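Local coordinates for WbbM protein (Klebsiella pneumoniae, PDB 6U4B), which probably acts as a bifunctional glycosyltransferase that polymerises O-antigen, working as a trimer with a magnesium-binding glycosyltransferase family 8 domain, at residues L294-V305 and L395-I405. Sequence-based numbering, arbitrary orientation.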
ATOM      1  N   LEU A 294     -22.119  15.610  23.503  1.00 48.67           N
ATOM      2  CA  LEU A 294     -21.634  15.713  22.135  1.00 49.52           C
ATOM      3  C   LEU A 294     -22.803  15.757  21.161  1.00 52.51           C
ATOM      4  O   LEU A 294     -23.768  15.001  21.294  1.00 58.83           O
ATOM      5  CB  LEU A 294     -20.712  14.542  21.798  1.00 48.04           C
ATOM      6  CG  LEU A 294     -19.376  14.565  22.536  1.00 48.17           C
ATOM      7  CD1 LEU A 294     -18.535  13.359  22.167  1.00 46.66           C
ATOM      8  CD2 LEU A 294     -18.626  15.856  22.236  1.00 51.80           C
ATOM      9  N   ASN A 295     -22.709  16.640  20.192  1.00 51.59           N
ATOM     10  CA  ASN A 295     -23.780  16.710  19.216  1.00 57.02           C
ATOM     11  C   ASN A 295     -23.421  15.925  17.961  1.00 59.43           C
ATOM     12  O   ASN A 295     -22.244  15.816  17.603  1.00 56.31           O
ATOM     13  CB  ASN A 295     -24.074  18.165  18.840  1.00 60.23           C
ATOM     14  CG  ASN A 295     -24.925  18.871  19.876  1.00 66.18           C
ATOM     15  OD1 ASN A 295     -24.458  19.186  20.971  1.00 65.98           O
ATOM     16  ND2 ASN A 295     -26.184  19.124  19.537  1.00 69.22           N
ATOM     17  N   PRO A 296     -24.420  15.355  17.288  1.00 59.93           N
ATOM     18  CA  PRO A 296     -24.155  14.672  16.019  1.00 56.54           C
ATOM     19  C   PRO A 296     -23.564  15.630  14.995  1.00 57.39           C
ATOM     20  O   PRO A 296     -23.886  16.820  14.964  1.00 59.63           O
ATOM     21  CB  PRO A 296     -25.539  14.174  15.588  1.00 55.97           C
ATOM     22  CG  PRO A 296     -26.332  14.105  16.857  1.00 56.76           C
ATOM     23  CD  PRO A 296     -25.829  15.235  17.703  1.00 58.77           C
ATOM     24  N   VAL A 297     -22.674  15.097  14.157  1.00 52.24           N
ATOM     25  CA  VAL A 297     -22.044  15.894  13.111  1.00 57.01           C
ATOM     26  C   VAL A 297     -22.721  15.719  11.755  1.00 58.92           C
ATOM     27  O   VAL A 297     -22.588  16.600  10.892  1.00 63.53           O
ATOM     28  CB  VAL A 297     -20.538  15.578  13.004  1.00 62.28           C
ATOM     29  CG1 VAL A 297     -19.796  16.162  14.193  1.00 67.70           C
ATOM     30  CG2 VAL A 297     -20.315  14.082  12.924  1.00 61.13           C
ATOM     31  N   PHE A 298     -23.429  14.616  11.538  1.00 56.44           N
ATOM     32  CA  PHE A 298     -24.283  14.438  10.375  1.00 60.87           C
ATOM     33  C   PHE A 298     -25.739  14.434  10.817  1.00 62.97           C
ATOM     34  O   PHE A 298     -26.053  14.202  11.988  1.00 64.23           O
ATOM     35  CB  PHE A 298     -23.972  13.131   9.639  1.00 58.82           C
ATOM     36  CG  PHE A 298     -22.521  12.940   9.311  1.00 58.03           C
ATOM     37  CD1 PHE A 298     -22.002  13.392   8.110  1.00 59.92           C
ATOM     38  CD2 PHE A 298     -21.679  12.285  10.195  1.00 53.43           C
ATOM     39  CE1 PHE A 298     -20.667  13.207   7.803  1.00 59.29           C
ATOM     40  CE2 PHE A 298     -20.345  12.098   9.894  1.00 52.60           C
ATOM     41  CZ  PHE A 298     -19.838  12.558   8.697  1.00 55.79           C
ATOM     42  N   ASP A 299     -26.635  14.689   9.861  1.00 68.22           N
ATOM     43  CA  ASP A 299     -28.056  14.538  10.150  1.00 75.29           C
ATOM     44  C   ASP A 299     -28.419  13.079  10.396  1.00 77.64           C
ATOM     45  O   ASP A 299     -29.270  12.786  11.242  1.00 80.40           O
ATOM     46  CB  ASP A 299     -28.897  15.104   9.007  1.00 81.04           C
ATOM     47  CG  ASP A 299     -30.383  14.906   9.229  1.00 85.49           C
ATOM     48  OD1 ASP A 299     -30.974  15.668  10.022  1.00 84.31           O
ATOM     49  OD2 ASP A 299     -30.959  13.978   8.617  1.00 87.42           O
ATOM     50  N   SER A 300     -27.790  12.157   9.669  1.00 78.77           N
ATOM     51  CA  SER A 300     -27.984  10.731   9.885  1.00 79.58           C
ATOM     52  C   SER A 300     -26.651  10.035   9.660  1.00 72.18           C
ATOM     53  O   SER A 300     -26.029  10.212   8.608  1.00 72.12           O
ATOM     54  CB  SER A 300     -29.049  10.160   8.946  1.00 87.26           C
ATOM     55  OG  SER A 300     -28.611  10.200   7.600  1.00 93.37           O
ATOM     56  N   ALA A 301     -26.216   9.251  10.643  1.00 65.08           N
ATOM     57  CA  ALA A 301     -24.931   8.572  10.556  1.00 59.94           C
ATOM     58  C   ALA A 301     -24.940   7.367  11.483  1.00 58.48           C
ATOM     59  O   ALA A 301     -25.885   7.146  12.245  1.00 60.55           O
ATOM     60  CB  ALA A 301     -23.777   9.514  10.907  1.00 54.74           C
ATOM     61  N   VAL A 302     -23.867   6.587  11.400  1.00 52.47           N
ATOM     62  CA  VAL A 302     -23.630   5.454  12.288  1.00 48.98           C
ATOM     63  C   VAL A 302     -22.701   5.916  13.405  1.00 46.26           C
ATOM     64  O   VAL A 302     -21.486   6.042  13.186  1.00 45.92           O
ATOM     65  CB  VAL A 302     -23.033   4.259  11.529  1.00 48.50           C
ATOM     66  CG1 VAL A 302     -22.782   3.094  12.478  1.00 47.64           C
ATOM     67  CG2 VAL A 302     -23.945   3.845  10.386  1.00 48.20           C
ATOM     68  N   PRO A 303     -23.218   6.191  14.604  1.00 44.98           N
ATOM     69  CA  PRO A 303     -22.358   6.649  15.706  1.00 43.40           C
ATOM     70  C   PRO A 303     -21.586   5.477  16.296  1.00 45.01           C
ATOM     71  O   PRO A 303     -22.177   4.503  16.769  1.00 43.55           O
ATOM     72  CB  PRO A 303     -23.353   7.237  16.716  1.00 42.20           C
ATOM     73  CG  PRO A 303     -24.665   7.349  15.973  1.00 44.29           C
ATOM     74  CD  PRO A 303     -24.640   6.243  14.969  1.00 47.36           C
ATOM     75  N   VAL A 304     -20.261   5.578  16.274  1.00 39.50           N
ATOM     76  CA  VAL A 304     -19.374   4.530  16.763  1.00 40.88           C
ATOM     77  C   VAL A 304     -18.518   5.116  17.875  1.00 44.33           C
ATOM     78  O   VAL A 304     -17.864   6.147  17.683  1.00 47.46           O
ATOM     79  CB  VAL A 304     -18.495   3.959  15.636  1.00 38.74           C
ATOM     80  CG1 VAL A 304     -17.558   2.895  16.184  1.00 38.23           C
ATOM     81  CG2 VAL A 304     -19.368   3.400  14.521  1.00 43.80           C
ATOM     82  N   VAL A 305     -18.519   4.459  19.031  1.00 41.53           N
ATOM     83  CA  VAL A 305     -17.820   4.949  20.211  1.00 39.27           C
ATOM     84  C   VAL A 305     -16.726   3.960  20.581  1.00 37.65           C
ATOM     85  O   VAL A 305     -16.990   2.761  20.744  1.00 39.80           O
ATOM     86  CB  VAL A 305     -18.787   5.172  21.387  1.00 43.14           C
ATOM     87  CG1 VAL A 305     -18.019   5.616  22.622  1.00 42.27           C
ATOM     88  CG2 VAL A 305     -19.818   6.207  21.004  1.00 39.88           C
ATOM     89  N   LEU A 395     -23.065  11.137  28.035  1.00 44.45           N
ATOM     90  CA  LEU A 395     -22.336  11.953  27.068  1.00 43.55           C
ATOM     91  C   LEU A 395     -23.037  11.973  25.715  1.00 44.76           C
ATOM     92  O   LEU A 395     -23.060  13.006  25.034  1.00 43.01           O
ATOM     93  CB  LEU A 395     -20.906  11.437  26.922  1.00 42.29           C
ATOM     94  CG  LEU A 395     -19.991  12.245  26.000  1.00 44.09           C
ATOM     95  CD1 LEU A 395     -19.776  13.645  26.562  1.00 46.36           C
ATOM     96  CD2 LEU A 395     -18.663  11.532  25.783  1.00 43.30           C
ATOM     97  N   PHE A 396     -23.625  10.844  25.313  1.00 40.08           N
ATOM     98  CA  PHE A 396     -24.265  10.709  24.010  1.00 39.87           C
ATOM     99  C   PHE A 396     -25.785  10.787  24.096  1.00 42.14           C
ATOM    100  O   PHE A 396     -26.483  10.242  23.235  1.00 45.89           O
ATOM    101  CB  PHE A 396     -23.828   9.402  23.346  1.00 40.05           C
ATOM    102  CG  PHE A 396     -22.365   9.360  23.019  1.00 37.33           C
ATOM    103  CD1 PHE A 396     -21.905   9.843  21.806  1.00 38.90           C
ATOM    104  CD2 PHE A 396     -21.448   8.863  23.929  1.00 37.81           C
ATOM    105  CE1 PHE A 396     -20.561   9.817  21.499  1.00 39.42           C
ATOM    106  CE2 PHE A 396     -20.098   8.834  23.628  1.00 38.10           C
ATOM    107  CZ  PHE A 396     -19.653   9.316  22.411  1.00 38.71           C
ATOM    108  N   ARG A 397     -26.311  11.489  25.103  1.00 45.62           N
ATOM    109  CA  ARG A 397     -27.751  11.546  25.337  1.00 46.66           C
ATOM    110  C   ARG A 397     -28.518  12.242  24.219  1.00 48.96           C
ATOM    111  O   ARG A 397     -29.750  12.158  24.198  1.00 49.80           O
ATOM    112  CB  ARG A 397     -28.040  12.242  26.670  1.00 49.28           C
ATOM    113  CG  ARG A 397     -27.561  13.688  26.759  1.00 49.15           C
ATOM    114  CD  ARG A 397     -27.927  14.294  28.109  1.00 49.10           C
ATOM    115  NE  ARG A 397     -27.402  15.646  28.278  1.00 53.25           N
ATOM    116  CZ  ARG A 397     -26.181  15.922  28.725  1.00 55.14           C
ATOM    117  NH1 ARG A 397     -25.352  14.935  29.039  1.00 48.58           N
ATOM    118  NH2 ARG A 397     -25.787  17.184  28.851  1.00 59.99           N
ATOM    119  N   ARG A 398     -27.836  12.918  23.296  1.00 50.18           N
ATOM    120  CA  ARG A 398     -28.493  13.536  22.151  1.00 53.66           C
ATOM    121  C   ARG A 398     -28.550  12.619  20.937  1.00 52.00           C
ATOM    122  O   ARG A 398     -29.045  13.036  19.885  1.00 56.24           O
ATOM    123  CB  ARG A 398     -27.794  14.849  21.792  1.00 59.74           C
ATOM    124  CG  ARG A 398     -28.077  15.945  22.802  1.00 64.31           C
ATOM    125  CD  ARG A 398     -27.132  17.120  22.673  1.00 70.74           C
ATOM    126  NE  ARG A 398     -27.037  17.839  23.938  1.00 78.38           N
ATOM    127  CZ  ARG A 398     -26.441  19.015  24.095  1.00 80.90           C
ATOM    128  NH1 ARG A 398     -25.885  19.625  23.058  1.00 81.76           N
ATOM    129  NH2 ARG A 398     -26.408  19.585  25.292  1.00 83.79           N
ATOM    130  N   TYR A 399     -28.066  11.389  21.061  1.00 46.37           N
ATOM    131  CA  TYR A 399     -28.155  10.385  20.012  1.00 48.92           C
ATOM    132  C   TYR A 399     -29.312   9.436  20.300  1.00 50.69           C
ATOM    133  O   TYR A 399     -29.643   9.169  21.458  1.00 49.17           O
ATOM    134  CB  TYR A 399     -26.850   9.590  19.911  1.00 48.58           C
ATOM    135  CG  TYR A 399     -25.686  10.352  19.320  1.00 48.33           C
ATOM    136  CD1 TYR A 399     -25.243  10.081  18.033  1.00 47.83           C
ATOM    137  CD2 TYR A 399     -25.024  11.334  20.048  1.00 46.39           C
ATOM    138  CE1 TYR A 399     -24.175  10.765  17.483  1.00 45.33           C
ATOM    139  CE2 TYR A 399     -23.954  12.027  19.504  1.00 47.58           C
ATOM    140  CZ  TYR A 399     -23.535  11.737  18.218  1.00 49.25           C
ATOM    141  OH  TYR A 399     -22.471  12.417  17.667  1.00 48.17           O
ATOM    142  N   ASP A 400     -29.931   8.927  19.233  1.00 54.31           N
ATOM    143  CA  ASP A 400     -30.959   7.904  19.405  1.00 58.47           C
ATOM    144  C   ASP A 400     -30.333   6.552  19.720  1.00 50.53           C
ATOM    145  O   ASP A 400     -30.677   5.917  20.724  1.00 52.13           O
ATOM    146  CB  ASP A 400     -31.842   7.808  18.159  1.00 69.99           C
ATOM    147  CG  ASP A 400     -32.856   8.929  18.075  1.00 82.25           C
ATOM    148  OD1 ASP A 400     -33.300   9.250  16.951  1.00 86.50           O
ATOM    149  OD2 ASP A 400     -33.200   9.499  19.133  1.00 85.46           O
ATOM    150  N   LYS A 401     -29.410   6.096  18.875  1.00 46.40           N
ATOM    151  CA  LYS A 401     -28.696   4.849  19.108  1.00 45.22           C
ATOM    152  C   LYS A 401     -27.215   5.041  18.809  1.00 45.86           C
ATOM    153  O   LYS A 401     -26.832   5.840  17.952  1.00 47.53           O
ATOM    154  CB  LYS A 401     -29.262   3.696  18.263  1.00 47.23           C
ATOM    155  CG  LYS A 401     -30.649   3.253  18.692  1.00 54.97           C
ATOM    156  CD  LYS A 401     -31.038   1.916  18.082  1.00 56.14           C
ATOM    157  CE  LYS A 401     -31.160   2.002  16.573  1.00 59.74           C
ATOM    158  NZ  LYS A 401     -31.701   0.738  16.000  1.00 60.66           N
ATOM    159  N   VAL A 402     -26.391   4.281  19.524  1.00 44.05           N
ATOM    160  CA  VAL A 402     -24.937   4.390  19.474  1.00 45.84           C
ATOM    161  C   VAL A 402     -24.342   2.990  19.586  1.00 40.37           C
ATOM    162  O   VAL A 402     -24.808   2.168  20.382  1.00 38.83           O
ATOM    163  CB  VAL A 402     -24.417   5.305  20.605  1.00 46.48           C
ATOM    164  CG1 VAL A 402     -23.044   4.867  21.075  1.00 45.47           C
ATOM    165  CG2 VAL A 402     -24.404   6.758  20.157  1.00 41.59           C
ATOM    166  N   VAL A 403     -23.310   2.719  18.788  1.00 34.21           N
ATOM    167  CA  VAL A 403     -22.621   1.432  18.796  1.00 35.82           C
ATOM    168  C   VAL A 403     -21.278   1.603  19.491  1.00 34.78           C
ATOM    169  O   VAL A 403     -20.409   2.336  19.002  1.00 37.72           O
ATOM    170  CB  VAL A 403     -22.430   0.879  17.375  1.00 41.39           C
ATOM    171  CG1 VAL A 403     -21.713  -0.460  17.421  1.00 37.26           C
ATOM    172  CG2 VAL A 403     -23.771   0.751  16.672  1.00 46.75           C
ATOM    173  N   PHE A 404     -21.106   0.937  20.632  1.00 35.56           N
ATOM    174  CA  PHE A 404     -19.796   0.856  21.262  1.00 37.62           C
ATOM    175  C   PHE A 404     -19.074  -0.402  20.804  1.00 37.29           C
ATOM    176  O   PHE A 404     -19.689  -1.453  20.610  1.00 37.31           O
ATOM    177  CB  PHE A 404     -19.893   0.851  22.791  1.00 34.36           C
ATOM    178  CG  PHE A 404     -18.581   0.541  23.469  1.00 39.45           C
ATOM    179  CD1 PHE A 404     -17.700   1.560  23.789  1.00 42.02           C
ATOM    180  CD2 PHE A 404     -18.213  -0.772  23.751  1.00 44.04           C
ATOM    181  CE1 PHE A 404     -16.489   1.284  24.388  1.00 43.70           C
ATOM    182  CE2 PHE A 404     -16.997  -1.054  24.339  1.00 39.83           C
ATOM    183  CZ  PHE A 404     -16.138  -0.025  24.664  1.00 41.82           C
ATOM    184  N   ILE A 405     -17.754  -0.295  20.663  1.00 38.64           N
ATOM    185  CA  ILE A 405     -16.938  -1.449  20.301  1.00 32.45           C
ATOM    186  C   ILE A 405     -15.595  -1.340  21.010  1.00 30.35           C
ATOM    187  O   ILE A 405     -15.007  -0.257  21.092  1.00 34.86           O
ATOM    188  CB  ILE A 405     -16.783  -1.565  18.766  1.00 37.89           C
ATOM    189  CG1 ILE A 405     -15.979  -2.813  18.386  1.00 39.23           C
ATOM    190  CG2 ILE A 405     -16.161  -0.299  18.174  1.00 39.26           C
ATOM    191  CD1 ILE A 405     -15.967  -3.091  16.896  1.00 41.43           C
TER
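Val-304 pairs with Val-403, and Val-305 with Phe-404, where strands 302-309 and 402-405 run parallel in the central sheet of the GT-A-like (Rossmann-type) fold expected of a family 8 glycosyltransferase. Three backbone bonds zip the pair: Val-403 N to Pro-303 O, Val-305 N to Val-403 O at 2.8 Å, and Ile-405 N to Val-305 O. On one side of the sheet Val-305 and Phe-396 approach from opposite directions. With CG2 anti to the carbonyl carbon, the valine sets this methyl over one face of the ring, offset toward CZ and 3.8 Å from the centroid, in a CH-pi contact. The same CG2 presses on Val-402 CG1 at 3.5 Å, tighter than usual for two carbons. Leu-294 CD1 adds to the cluster, touching Phe-396 CE1 and Leu-395 CD2, while Leu-294 N bonds to Leu-395 O.

Tyr-399 closes the type I turn that begins at Phe-396 and reaches between two prolines. Pro-296 CG sits over one ring face, 4.0 Å from the centroid, whereas Pro-303 CG packs obliquely against Tyr-399 CD1 at 3.5 Å. Leu-294 O comes up to the ring edge. The phenol OH is hydrogen-bonded to Asp-334 on the adjoining strand 333-340, which fixes the far end of the ring. On the exposed side, Arg-398 NH1 makes a weak, bent bond to Asn-295 OD1, the amide and guanidinium planes 76° apart. Strand 402-405 leads directly to Asp-406 and Asp-408, which bind magnesium with His-560; in that strand Phe-404 brings its ring CD1 obliquely to Val-305 O, 3.3 Å away.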